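Long-range contacts in periplasmic binding protein component of an ABC type zinc uptake transporter (Synechocystis sp., PDB 1PQ4), which probably captures zinc ions in the periplasm and hands them to an ABC-type uptake transporter, holding the metal through histidine side chains: residues T6-P11 with G61-W66; I134-T139 with H197-Y202; Q183-L188 with Y207-I212; Q190-V195 with K234-T239; F242-F247 with L266-A271. All coordinates share one frame; numbering follows the deposited sequence.

Contact 1 (T6-P11 with G61-W66)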
# COMPACT_ATOMS: atom_id res chain seq x y z
N THR A 6 -4.29 7.18 15.09
CA THR A 6 -3.41 6.09 14.81
C THR A 6 -3.82 5.50 13.49
O THR A 6 -5.04 5.37 13.15
CB THR A 6 -3.48 5.02 15.94
OG1 THR A 6 -2.98 5.59 17.16
CG2 THR A 6 -2.60 3.83 15.60
N VAL A 7 -2.82 5.14 12.70
CA VAL A 7 -3.13 4.49 11.43
C VAL A 7 -2.40 3.15 11.40
O VAL A 7 -1.48 2.93 12.18
CB VAL A 7 -2.70 5.34 10.22
CG1 VAL A 7 -3.38 6.73 10.30
CG2 VAL A 7 -1.16 5.47 10.21
N SER A 8 -2.80 2.28 10.49
CA SER A 8 -2.18 0.97 10.39
C SER A 8 -0.79 0.95 9.79
O SER A 8 0.12 0.37 10.36
CB SER A 8 -3.07 0.02 9.58
OG SER A 8 -4.25 -0.30 10.31
N ILE A 9 -0.59 1.63 8.66
CA ILE A 9 0.72 1.53 7.99
C ILE A 9 1.29 2.87 7.62
O ILE A 9 0.55 3.85 7.51
CB ILE A 9 0.60 0.61 6.74
CG1 ILE A 9 -0.57 1.08 5.86
CG2 ILE A 9 0.34 -0.82 7.17
CD1 ILE A 9 -0.54 0.55 4.42
N PRO A 10 2.63 2.94 7.44
CA PRO A 10 3.29 4.21 7.11
C PRO A 10 2.68 5.06 6.00
O PRO A 10 2.55 6.27 6.18
CB PRO A 10 4.79 3.78 6.80
CG PRO A 10 4.92 2.48 7.70
CD PRO A 10 3.57 1.81 7.49
N PRO A 11 2.30 4.46 4.86
CA PRO A 11 1.72 5.31 3.79
C PRO A 11 0.51 6.12 4.30
O PRO A 11 0.24 7.22 3.83
CB PRO A 11 1.29 4.29 2.74
CG PRO A 11 2.19 3.14 2.97
CD PRO A 11 2.41 3.06 4.42
N GLY A 61 -10.69 -6.04 5.37
CA GLY A 61 -10.12 -7.16 6.10
C GLY A 61 -8.66 -7.03 6.45
O GLY A 61 -8.10 -7.88 7.15
N PHE A 62 -8.00 -5.99 5.98
CA PHE A 62 -6.56 -5.84 6.30
C PHE A 62 -6.23 -5.97 7.80
O PHE A 62 -5.25 -6.59 8.18
CB PHE A 62 -6.08 -4.48 5.82
CG PHE A 62 -4.59 -4.31 5.91
CD1 PHE A 62 -3.76 -5.03 5.06
CD2 PHE A 62 -4.04 -3.38 6.75
CE1 PHE A 62 -2.37 -4.80 5.04
CE2 PHE A 62 -2.65 -3.14 6.75
CZ PHE A 62 -1.82 -3.84 5.88
N GLU A 63 -7.06 -5.36 8.63
CA GLU A 63 -6.88 -5.33 10.08
C GLU A 63 -7.64 -6.42 10.86
O GLU A 63 -7.60 -6.45 12.10
CB GLU A 63 -7.32 -3.98 10.63
CG GLU A 63 -6.42 -2.77 10.28
CD GLU A 63 -6.81 -2.05 9.01
OE1 GLU A 63 -7.83 -2.42 8.38
OE2 GLU A 63 -6.11 -1.07 8.63
N GLN A 64 -8.35 -7.29 10.14
CA GLN A 64 -9.17 -8.35 10.76
C GLN A 64 -8.50 -9.02 11.97
O GLN A 64 -9.12 -9.20 13.00
CB GLN A 64 -9.56 -9.43 9.70
N PRO A 65 -7.22 -9.38 11.84
CA PRO A 65 -6.47 -10.03 12.92
C PRO A 65 -6.31 -9.24 14.24
O PRO A 65 -6.16 -9.82 15.30
CB PRO A 65 -5.10 -10.28 12.29
CG PRO A 65 -5.37 -10.27 10.82
CD PRO A 65 -6.37 -9.20 10.66
N TRP A 66 -6.33 -7.92 14.16
CA TRP A 66 -6.11 -7.09 15.33
C TRP A 66 -7.35 -6.36 15.73
O TRP A 66 -7.34 -5.67 16.76
CB TRP A 66 -5.09 -5.97 15.05
CG TRP A 66 -4.03 -6.31 14.10
CD1 TRP A 66 -3.28 -7.46 14.07
CD2 TRP A 66 -3.55 -5.49 13.02
NE1 TRP A 66 -2.38 -7.41 13.03
CE2 TRP A 66 -2.52 -6.22 12.38
CE3 TRP A 66 -3.89 -4.22 12.54
CZ2 TRP A 66 -1.82 -5.71 11.27
CZ3 TRP A 66 -3.20 -3.71 11.44
CH2 TRP A 66 -2.17 -4.46 10.82

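Contact 2 (I134-T139 with H197-Y202). With ZN (zinc ion), chain C.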
# COMPACT_ATOMS: atom_id res chain seq x y z
N ILE A 134 -5.10 -1.38 -1.53
CA ILE A 134 -5.67 -0.23 -2.22
C ILE A 134 -4.88 1.08 -2.04
O ILE A 134 -5.16 2.07 -2.72
CB ILE A 134 -7.14 0.00 -1.75
CG1 ILE A 134 -7.15 0.24 -0.21
CG2 ILE A 134 -7.99 -1.24 -2.16
CD1 ILE A 134 -6.28 1.29 0.43
N TRP A 135 -3.89 1.07 -1.15
CA TRP A 135 -3.17 2.32 -0.90
C TRP A 135 -2.11 2.64 -1.94
O TRP A 135 -1.44 3.68 -1.84
CB TRP A 135 -2.55 2.32 0.52
CG TRP A 135 -1.40 1.31 0.65
CD1 TRP A 135 -0.07 1.50 0.37
CD2 TRP A 135 -1.52 -0.03 1.13
NE1 TRP A 135 0.65 0.35 0.67
CE2 TRP A 135 -0.22 -0.60 1.13
CE3 TRP A 135 -2.62 -0.80 1.57
CZ2 TRP A 135 0.02 -1.92 1.57
CZ3 TRP A 135 -2.39 -2.11 2.00
CH2 TRP A 135 -1.07 -2.65 2.00
N LEU A 136 -1.96 1.74 -2.91
CA LEU A 136 -0.94 1.96 -3.93
C LEU A 136 -1.54 2.40 -5.26
O LEU A 136 -0.87 2.40 -6.28
CB LEU A 136 -0.07 0.70 -4.10
CG LEU A 136 0.75 0.46 -2.80
CD1 LEU A 136 1.28 -0.97 -2.81
CD2 LEU A 136 1.89 1.47 -2.65
N SER A 137 -2.84 2.73 -5.24
CA SER A 137 -3.53 3.23 -6.44
C SER A 137 -3.88 4.70 -6.21
O SER A 137 -4.73 5.00 -5.34
CB SER A 137 -4.83 2.46 -6.66
OG SER A 137 -5.62 3.11 -7.64
N PRO A 138 -3.26 5.65 -6.94
CA PRO A 138 -3.62 7.08 -6.70
C PRO A 138 -5.15 7.30 -6.87
O PRO A 138 -5.76 8.10 -6.17
CB PRO A 138 -2.88 7.85 -7.81
CG PRO A 138 -1.61 7.00 -8.02
CD PRO A 138 -2.18 5.53 -7.94
N THR A 139 -5.74 6.57 -7.81
CA THR A 139 -7.18 6.70 -8.09
C THR A 139 -8.00 6.31 -6.86
O THR A 139 -8.88 7.03 -6.43
CB THR A 139 -7.50 5.83 -9.33
OG1 THR A 139 -6.91 6.48 -10.45
CG2 THR A 139 -9.02 5.71 -9.61
N HIS A 197 6.14 -10.35 -3.50
CA HIS A 197 4.82 -10.27 -2.83
C HIS A 197 3.89 -9.40 -3.69
O HIS A 197 4.24 -8.27 -4.04
CB HIS A 197 5.03 -9.67 -1.46
CG HIS A 197 3.77 -9.39 -0.73
ND1 HIS A 197 3.00 -10.39 -0.16
CD2 HIS A 197 3.13 -8.23 -0.46
CE1 HIS A 197 1.95 -9.86 0.43
NE2 HIS A 197 2.00 -8.55 0.26
N PRO A 198 2.70 -9.93 -4.03
CA PRO A 198 1.76 -9.21 -4.88
C PRO A 198 1.03 -8.08 -4.19
O PRO A 198 -0.12 -8.19 -3.82
CB PRO A 198 0.82 -10.32 -5.39
CG PRO A 198 0.71 -11.22 -4.19
CD PRO A 198 2.14 -11.23 -3.60
N SER A 199 1.71 -6.98 -4.00
CA SER A 199 0.97 -5.89 -3.40
C SER A 199 0.60 -4.86 -4.45
O SER A 199 0.07 -3.79 -4.12
CB SER A 199 1.84 -5.24 -2.33
OG SER A 199 3.12 -5.05 -2.82
N TRP A 200 0.86 -5.16 -5.72
CA TRP A 200 0.66 -4.13 -6.75
C TRP A 200 -0.50 -4.36 -7.73
O TRP A 200 -0.49 -3.79 -8.83
CB TRP A 200 1.98 -3.94 -7.56
CG TRP A 200 3.20 -3.74 -6.69
CD1 TRP A 200 4.04 -4.71 -6.19
CD2 TRP A 200 3.62 -2.50 -6.12
NE1 TRP A 200 4.96 -4.14 -5.33
CE2 TRP A 200 4.72 -2.78 -5.27
CE3 TRP A 200 3.18 -1.17 -6.25
CZ2 TRP A 200 5.38 -1.79 -4.55
CZ3 TRP A 200 3.84 -0.18 -5.53
CH2 TRP A 200 4.93 -0.49 -4.69
N ALA A 201 -1.49 -5.17 -7.35
CA ALA A 201 -2.58 -5.45 -8.31
C ALA A 201 -3.38 -4.18 -8.69
O ALA A 201 -3.78 -4.01 -9.82
CB ALA A 201 -3.53 -6.53 -7.73
N TYR A 202 -3.65 -3.29 -7.73
CA TYR A 202 -4.43 -2.10 -8.07
C TYR A 202 -3.60 -1.15 -8.91
O TYR A 202 -4.06 -0.58 -9.89
CB TYR A 202 -4.91 -1.42 -6.78
CG TYR A 202 -5.93 -2.31 -6.07
CD1 TYR A 202 -7.30 -2.28 -6.47
CD2 TYR A 202 -5.55 -3.14 -5.03
CE1 TYR A 202 -8.25 -3.06 -5.84
CE2 TYR A 202 -6.52 -3.93 -4.34
CZ TYR A 202 -7.87 -3.87 -4.76
OH TYR A 202 -8.85 -4.56 -4.05
ZN ZN C . 0.85 -7.10 1.16
O HOH W 1 2.04 -5.21 1.62

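Contact 3 (Q183-L188 with Y207-I212)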
# COMPACT_ATOMS: atom_id res chain seq x y z
N GLN A 183 2.28 8.74 -17.74
CA GLN A 183 3.21 9.15 -18.79
C GLN A 183 4.47 8.25 -18.76
O GLN A 183 4.99 7.83 -19.79
CB GLN A 183 3.62 10.61 -18.61
CG GLN A 183 2.48 11.57 -18.92
CD GLN A 183 2.88 13.04 -18.88
OE1 GLN A 183 3.42 13.52 -17.88
NE2 GLN A 183 2.61 13.75 -19.97
N ILE A 184 4.95 7.97 -17.57
CA ILE A 184 6.10 7.08 -17.40
C ILE A 184 5.80 5.67 -17.92
O ILE A 184 6.62 5.09 -18.62
CB ILE A 184 6.50 7.00 -15.89
CG1 ILE A 184 6.99 8.37 -15.44
CG2 ILE A 184 7.54 5.88 -15.65
CD1 ILE A 184 7.04 8.55 -13.93
N LEU A 185 4.62 5.13 -17.61
CA LEU A 185 4.31 3.75 -17.98
C LEU A 185 3.59 3.47 -19.29
O LEU A 185 3.64 2.35 -19.78
CB LEU A 185 3.46 3.11 -16.85
CG LEU A 185 3.94 2.46 -15.55
CD1 LEU A 185 5.42 2.44 -15.45
CD2 LEU A 185 3.27 3.09 -14.34
N GLN A 186 2.91 4.44 -19.88
CA GLN A 186 2.19 4.06 -21.10
C GLN A 186 2.98 3.56 -22.32
O GLN A 186 2.50 2.67 -23.02
CB GLN A 186 1.22 5.17 -21.54
CG GLN A 186 0.03 5.38 -20.57
CD GLN A 186 -0.50 4.10 -19.88
OE1 GLN A 186 0.17 3.52 -19.00
NE2 GLN A 186 -1.70 3.66 -20.27
N PRO A 187 4.22 4.05 -22.54
CA PRO A 187 4.96 3.58 -23.72
C PRO A 187 5.66 2.22 -23.65
O PRO A 187 6.17 1.76 -24.65
CB PRO A 187 5.94 4.74 -23.97
CG PRO A 187 6.32 5.15 -22.57
CD PRO A 187 4.98 5.09 -21.81
N LEU A 188 5.69 1.58 -22.50
CA LEU A 188 6.35 0.29 -22.41
C LEU A 188 5.74 -0.78 -23.29
O LEU A 188 4.54 -0.98 -23.29
CB LEU A 188 6.32 -0.19 -20.97
CG LEU A 188 6.78 0.88 -19.96
CD1 LEU A 188 6.81 0.25 -18.57
CD2 LEU A 188 8.17 1.43 -20.34
N TYR A 207 -2.51 1.25 -14.42
CA TYR A 207 -1.59 1.53 -15.50
C TYR A 207 -1.41 0.42 -16.50
O TYR A 207 -0.42 0.39 -17.22
CB TYR A 207 -0.25 1.96 -14.90
CG TYR A 207 -0.45 3.13 -13.97
CD1 TYR A 207 -0.95 4.32 -14.45
CD2 TYR A 207 -0.25 3.02 -12.59
CE1 TYR A 207 -1.26 5.39 -13.60
CE2 TYR A 207 -0.56 4.07 -11.73
CZ TYR A 207 -1.07 5.26 -12.25
OH TYR A 207 -1.44 6.29 -11.41
N ASN A 208 -2.35 -0.51 -16.54
CA ASN A 208 -2.30 -1.57 -17.53
C ASN A 208 -1.00 -2.37 -17.56
O ASN A 208 -0.38 -2.55 -18.61
CB ASN A 208 -2.57 -0.99 -18.91
CG ASN A 208 -3.90 -0.25 -18.97
OD1 ASN A 208 -3.96 0.92 -19.35
ND2 ASN A 208 -4.98 -0.94 -18.57
N LEU A 209 -0.59 -2.83 -16.39
CA LEU A 209 0.61 -3.64 -16.25
C LEU A 209 0.08 -4.98 -15.80
O LEU A 209 -1.09 -5.11 -15.41
CB LEU A 209 1.52 -3.07 -15.16
CG LEU A 209 2.01 -1.64 -15.42
CD1 LEU A 209 2.89 -1.17 -14.27
CD2 LEU A 209 2.80 -1.58 -16.72
N VAL A 210 0.94 -5.99 -15.88
CA VAL A 210 0.59 -7.33 -15.46
C VAL A 210 1.59 -7.69 -14.38
O VAL A 210 2.79 -7.76 -14.64
CB VAL A 210 0.71 -8.33 -16.63
CG1 VAL A 210 0.53 -9.74 -16.11
CG2 VAL A 210 -0.40 -8.03 -17.69
N GLN A 211 1.11 -7.90 -13.18
CA GLN A 211 2.00 -8.23 -12.08
C GLN A 211 2.11 -9.74 -12.05
O GLN A 211 1.10 -10.40 -12.04
CB GLN A 211 1.38 -7.72 -10.78
CG GLN A 211 1.89 -8.37 -9.55
CD GLN A 211 1.12 -7.96 -8.29
OE1 GLN A 211 -0.09 -8.25 -8.13
NE2 GLN A 211 1.80 -7.29 -7.40
N ILE A 212 3.32 -10.28 -12.02
CA ILE A 212 3.53 -11.73 -11.98
C ILE A 212 4.17 -11.97 -10.61
O ILE A 212 5.32 -11.59 -10.35
CB ILE A 212 4.51 -12.21 -13.10
CG1 ILE A 212 3.88 -11.92 -14.48
CG2 ILE A 212 4.78 -13.70 -12.97
CD1 ILE A 212 4.85 -12.02 -15.66

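Contact 4 (Q190-V195 with K234-T239)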
# COMPACT_ATOMS: atom_id res chain seq x y z
N GLN A 190 6.66 -3.90 -23.02
CA GLN A 190 6.60 -5.02 -22.08
C GLN A 190 5.77 -4.53 -20.90
O GLN A 190 6.12 -3.56 -20.20
CB GLN A 190 8.02 -5.43 -21.63
CG GLN A 190 8.09 -6.52 -20.53
CD GLN A 190 7.30 -7.78 -20.89
OE1 GLN A 190 6.14 -7.94 -20.51
NE2 GLN A 190 7.93 -8.68 -21.64
N ARG A 191 4.64 -5.18 -20.68
CA ARG A 191 3.75 -4.74 -19.61
C ARG A 191 3.85 -5.58 -18.35
O ARG A 191 3.28 -5.26 -17.32
CB ARG A 191 2.31 -4.83 -20.12
CG ARG A 191 1.55 -3.60 -19.94
CD ARG A 191 1.34 -2.94 -21.27
NE ARG A 191 2.20 -1.80 -21.48
CZ ARG A 191 2.15 -0.64 -20.82
NH1 ARG A 191 1.30 -0.39 -19.84
NH2 ARG A 191 2.95 0.32 -21.23
N LYS A 192 4.61 -6.65 -18.44
CA LYS A 192 4.73 -7.58 -17.33
C LYS A 192 5.89 -7.27 -16.38
O LYS A 192 6.93 -6.78 -16.85
CB LYS A 192 4.93 -8.98 -17.91
CG LYS A 192 3.83 -9.37 -18.89
CD LYS A 192 4.02 -10.78 -19.45
CE LYS A 192 2.93 -11.09 -20.48
NZ LYS A 192 2.90 -12.51 -20.91
N PHE A 193 5.71 -7.50 -15.07
CA PHE A 193 6.84 -7.33 -14.11
C PHE A 193 6.70 -8.42 -13.05
O PHE A 193 5.59 -8.83 -12.71
CB PHE A 193 6.98 -5.92 -13.48
CG PHE A 193 5.82 -5.49 -12.61
CD1 PHE A 193 5.98 -5.37 -11.24
CD2 PHE A 193 4.57 -5.15 -13.18
CE1 PHE A 193 4.94 -4.93 -10.42
CE2 PHE A 193 3.50 -4.69 -12.36
CZ PHE A 193 3.69 -4.58 -10.99
N ILE A 194 7.82 -8.93 -12.56
CA ILE A 194 7.79 -10.01 -11.56
C ILE A 194 8.18 -9.42 -10.25
O ILE A 194 9.15 -8.70 -10.16
CB ILE A 194 8.84 -11.09 -11.86
CG1 ILE A 194 8.69 -11.56 -13.28
CG2 ILE A 194 8.68 -12.26 -10.89
CD1 ILE A 194 9.76 -12.59 -13.71
N VAL A 195 7.42 -9.76 -9.21
CA VAL A 195 7.66 -9.26 -7.87
C VAL A 195 7.48 -10.42 -6.94
O VAL A 195 6.89 -11.44 -7.30
CB VAL A 195 6.62 -8.19 -7.41
CG1 VAL A 195 6.79 -6.96 -8.18
CG2 VAL A 195 5.17 -8.74 -7.61
N LYS A 234 11.58 -16.34 -18.66
CA LYS A 234 12.47 -16.46 -19.81
C LYS A 234 11.65 -16.19 -21.07
O LYS A 234 12.04 -15.37 -21.90
CB LYS A 234 13.09 -17.87 -19.87
N GLU A 235 10.50 -16.86 -21.18
CA GLU A 235 9.63 -16.72 -22.35
C GLU A 235 9.10 -15.31 -22.57
O GLU A 235 8.51 -15.03 -23.61
CB GLU A 235 8.48 -17.69 -22.25
N ASN A 236 9.29 -14.42 -21.59
CA ASN A 236 8.82 -13.04 -21.69
C ASN A 236 9.99 -12.06 -21.69
O ASN A 236 9.79 -10.85 -21.60
CB ASN A 236 7.86 -12.71 -20.54
CG ASN A 236 6.44 -13.21 -20.78
OD1 ASN A 236 5.69 -12.63 -21.57
ND2 ASN A 236 6.07 -14.30 -20.12
N ASN A 237 11.20 -12.57 -21.80
CA ASN A 237 12.38 -11.71 -21.80
C ASN A 237 12.45 -10.70 -20.66
O ASN A 237 12.93 -9.58 -20.87
CB ASN A 237 12.47 -10.94 -23.13
CG ASN A 237 12.68 -11.84 -24.31
OD1 ASN A 237 13.76 -12.38 -24.51
ND2 ASN A 237 11.62 -12.02 -25.11
N LEU A 238 12.02 -11.07 -19.46
CA LEU A 238 12.08 -10.09 -18.35
C LEU A 238 13.53 -9.74 -17.96
O LEU A 238 14.40 -10.59 -17.87
CB LEU A 238 11.25 -10.59 -17.17
CG LEU A 238 9.79 -10.80 -17.59
CD1 LEU A 238 9.01 -11.37 -16.43
CD2 LEU A 238 9.16 -9.48 -18.06
N THR A 239 13.76 -8.46 -17.73
CA THR A 239 15.07 -7.90 -17.44
C THR A 239 15.44 -7.69 -15.97
O THR A 239 16.61 -7.50 -15.62
CB THR A 239 15.16 -6.52 -18.16
OG1 THR A 239 15.76 -6.71 -19.45
CG2 THR A 239 15.93 -5.45 -17.34

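Contact 5 (F242-F247 with L266-A271)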
# COMPACT_ATOMS: atom_id res chain seq x y z
N PHE A 242 11.86 -8.04 -9.12
CA PHE A 242 11.71 -7.18 -7.98
C PHE A 242 11.43 -7.97 -6.73
O PHE A 242 10.79 -9.01 -6.78
CB PHE A 242 10.59 -6.20 -8.23
CG PHE A 242 10.85 -5.28 -9.35
CD1 PHE A 242 10.26 -5.49 -10.59
CD2 PHE A 242 11.71 -4.21 -9.18
CE1 PHE A 242 10.52 -4.64 -11.66
CE2 PHE A 242 11.98 -3.33 -10.27
CZ PHE A 242 11.38 -3.56 -11.50
N GLY A 243 11.93 -7.47 -5.62
CA GLY A 243 11.68 -8.10 -4.34
C GLY A 243 11.17 -6.95 -3.49
O GLY A 243 11.10 -5.81 -3.94
N GLU A 244 10.80 -7.24 -2.27
CA GLU A 244 10.28 -6.20 -1.39
C GLU A 244 11.09 -6.25 -0.11
O GLU A 244 11.52 -7.34 0.32
CB GLU A 244 8.79 -6.48 -1.11
CG GLU A 244 7.91 -5.87 -2.13
CD GLU A 244 7.19 -6.88 -3.00
OE1 GLU A 244 7.77 -7.97 -3.27
OE2 GLU A 244 6.04 -6.55 -3.43
N THR A 245 11.30 -5.09 0.50
CA THR A 245 12.10 -5.01 1.74
C THR A 245 11.57 -5.82 2.88
O THR A 245 12.33 -6.29 3.70
CB THR A 245 12.21 -3.58 2.32
OG1 THR A 245 11.58 -2.62 1.44
CG2 THR A 245 13.66 -3.24 2.55
N GLN A 246 10.24 -5.96 2.95
CA GLN A 246 9.63 -6.67 4.07
C GLN A 246 9.66 -8.18 3.95
O GLN A 246 9.25 -8.87 4.85
CB GLN A 246 8.17 -6.21 4.27
CG GLN A 246 8.04 -4.72 4.58
CD GLN A 246 8.14 -3.82 3.33
OE1 GLN A 246 8.25 -2.58 3.42
NE2 GLN A 246 8.09 -4.46 2.15
N PHE A 247 10.13 -8.70 2.82
CA PHE A 247 10.16 -10.15 2.64
C PHE A 247 11.55 -10.54 2.17
O PHE A 247 12.29 -9.72 1.64
CB PHE A 247 9.12 -10.58 1.59
CG PHE A 247 7.73 -10.09 1.88
CD1 PHE A 247 7.30 -8.85 1.42
CD2 PHE A 247 6.85 -10.85 2.64
CE1 PHE A 247 6.02 -8.38 1.72
CE2 PHE A 247 5.56 -10.39 2.94
CZ PHE A 247 5.16 -9.16 2.48
N LEU A 266 11.21 -2.96 -4.23
CA LEU A 266 10.05 -2.05 -4.35
C LEU A 266 9.58 -2.03 -2.89
O LEU A 266 9.68 -3.05 -2.18
CB LEU A 266 8.96 -2.62 -5.26
CG LEU A 266 9.33 -2.81 -6.72
CD1 LEU A 266 8.08 -3.26 -7.52
CD2 LEU A 266 9.87 -1.50 -7.30
N ASP A 267 9.16 -0.88 -2.40
CA ASP A 267 8.73 -0.81 -1.01
C ASP A 267 7.24 -0.44 -0.97
O ASP A 267 6.88 0.73 -1.14
CB ASP A 267 9.50 0.27 -0.26
CG ASP A 267 9.20 0.25 1.21
OD1 ASP A 267 8.25 -0.48 1.63
OD2 ASP A 267 9.91 0.98 1.94
N PRO A 268 6.36 -1.42 -0.79
CA PRO A 268 4.93 -1.05 -0.75
C PRO A 268 4.53 -0.25 0.51
O PRO A 268 3.46 0.36 0.54
CB PRO A 268 4.23 -2.41 -0.82
CG PRO A 268 5.18 -3.30 -0.04
CD PRO A 268 6.56 -2.87 -0.63
N LEU A 269 5.41 -0.20 1.52
CA LEU A 269 5.09 0.50 2.78
C LEU A 269 5.86 1.79 3.01
O LEU A 269 5.88 2.31 4.13
CB LEU A 269 5.32 -0.40 4.02
CG LEU A 269 4.57 -1.73 4.04
CD1 LEU A 269 4.76 -2.43 5.43
CD2 LEU A 269 3.07 -1.47 3.79
N ALA A 270 6.46 2.33 1.96
CA ALA A 270 7.20 3.59 2.10
C ALA A 270 6.29 4.72 2.62
O ALA A 270 5.17 4.88 2.13
CB ALA A 270 7.78 4.00 0.73
N ALA A 271 6.79 5.52 3.57
CA ALA A 271 6.01 6.62 4.11
C ALA A 271 6.04 7.82 3.15
O ALA A 271 5.13 8.63 3.15
CB ALA A 271 6.55 7.05 5.49

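Contact 1 (T6-P11 with G61-W66)
Strand 3-7, one of the four parallel strands of a sheet in this cluster 9 solute-binding protein, runs out at V7, and S8 and I9 lead into helix 10-20. Facing it, G61-W66 belongs to the loop between strand 54-57 and helix 67-73, with a type I turn from G61 to Q64; the backbones keep S8 CA and E63 CA 7.9 Å apart. The E63 chain bends at chi2 (91°), returning its carboxylate to the strand end, where S8 OG donates to E63 OE2 at 2.6 Å, on the anti lone pair. Both carboxylate oxygens are also held by backbone N-H groups, OE2 by I58 and OE1 by G59, so the buried charge is probably well compensated. An alanine in place of E63 would remove the acceptor for S8 and these two amides, and would probably loosen the loop against the sheet. The F62 side chain, whose ring meets W135 edge-to-face, lies about 4 Å from that of the zinc ligand H37. I9 CG2 reaches the rim of this ring, 3.8 Å from F62 CE2. At the edge of the W66 indole, in its plane, S8 OG lies 3.7 Å from W66 CZ3.

Contact 2 (I134-T139 with H197-Y202)
The zinc site of this periplasmic binding protein draws one ligand from this contact: H197 NE2 binds the ion at 2.1 Å, H37 and H133 supply the other protein ligands, and water 1 lies 2.3 Å from ZN. Anti to its backbone N (chi1 174°), the H197 imidazole has its ND1 hydrogen-bonded to E215, a second-shell carboxylate that probably fixes the ring's rotation and makes NE2 a stronger donor to the metal. Beyond the histidine, the chain enters helix 201-206 with W200 at the N-cap position, and packs on I134-T139, the approach to helix 138-155. Apolar groups over aromatic faces carry this packing. L136 CD1 sits above the six-membered ring of W200, 4.0 Å from its centroid and 18° off the normal, while the same methyl lies 3.3 Å from S199 O. I134 CG2 covers the Y202 ring in a second CH-pi contact, the two side chains running alongside each other; Y202 OH is hydrogen-bonded to D131 O and L89 N. Where the backbones come nearest, S137 CB meets Y202 CB. The S137 hydroxyl instead caps helix 138-155 at L140 N and bonds D206; its OG is anti to the backbone N (chi1 168°).

Contact 3 (Q183-L188 with Y207-I212)
L185 adopts an unusual conformation: chi2 is nearly eclipsed at -2°, which lays CD2 against the base of the Y207 side chain, 3.7 Å from Y207 CG. The tyrosine, with CG anti to its carbonyl carbon, then leads its ring away from this contact, so that its hydroxyl bonds N178 and its ring meets F203 edge-to-face. L209 crosses L185 at about a right angle, and L209 CD1 is 4.0 Å from L185 CG. Between Y207 and L209 in the chain comes N208, the C-prime residue of a Schellman motif: with positive phi, it ends helix 201-206 and turns the chain into strand 210-213. Q186, in the type I turn L185-L188, bends at chi2 (-35°), which brings its amide over to N208. Q186 OE1 is buried there without a polar partner, 3.6 Å from Y207 O. The amide planes of Q186 and N208 are 39° apart, with Q186 NE2 3.7 Å from N208 OD1.

Contact 4 (Q190-V195 with K234-T239)
L238 is the apolar centre of this contact. Crossing Q190 at about a right angle, it sets CD2 3.8 Å from Q190 CD, and the same methyl lies 3.7 Å from K192 O; the L238 and I194 side chains cross obliquely. The polar side is built by K192, extended beyond CG, which runs across N236 at about a right angle. K192 NZ donates to N236 OD1 at 2.9 Å, approaching from above the carbonyl plane rather than along a lone pair, and K192 CD lies close to the same oxygen. N236 ND2 is tied back to T232 O, so the asparagine amide links the lysine to the helix before it. Q190, anti at chi1 (174°) and bent at chi2 (53°), folds back on its own segment: its OE1 accepts from K192 N at 2.9 Å, in plane and on a lone pair, which fixes the amide beside L238 CD2. N237, with positive phi, is the C-prime residue of the Schellman motif closing helix 223-234. The contact thus joins the turn from that helix into strand 240-244 to strand 192-195, which pairs with strand 210-213 and bonds F242 through I194.

Contact 5 (F242-F247 with L266-A271)
With CG anti to its backbone N (chi1 -173°), D267 turns its carboxylate along its own chain, where OD1 accepts from L269 N at 2.9 Å from above the carboxylate plane, forming an Asx turn. The Q246 side chain, bent at chi2 (80°), crosses that of D267 at about a right angle, Q246 OE1 as modelled lying 2.8 Å from D267 OD1. A leucine in place of D267 would lose the acceptor that holds L269 N, and would probably loosen the turn. E244 CG, anti to the carbonyl carbon, lies 3.6 Å from P268 CD, and the bend at chi2 (112°) turns the carboxylate to H197 N and W200 NE1, which probably helps to position the backbone of the zinc-binding H197. At the strand ends, L266 N donates to G243 O at 2.9 Å, nearly along the C=O axis, and E244 CA makes a CA-H...O contact with L266 O. The L266 side chain crosses that of F242 obliquely, L266 CG lying 3.7 Å from F242 CD2. The contact ends the parallel pair of strands 240-244 and 262-266: V195 of strand 192-195 touches both F242 and L266, helix 273-288 packs on them through K283, and F247 stacks on H197.

How the contacts relate
Contacts 1, 2 and 5 gather round the zinc ion. Contact 2 supplies H197, while F62 of contact 1 and P268 of contact 5 each have side chains about 6 Å from the metal. W135 ties the three together: I9 CD1 packs 3.5 Å from W135 CD2, and W135 NE1 lies 2.8 Å from P268 O, a probable hydrogen bond. Contacts 3 and 4 lie on the far side of the chain's centre from contact 1, their centres about 28 and 32 Å from its own. They share the strand pair 192-195 and 210-213, and R191 NH2 probably hydrogen-bonds L185 O at 2.6 Å. Contact 4 continues into contact 5 where F242 N probably hydrogen-bonds I194 O at 3.0 Å.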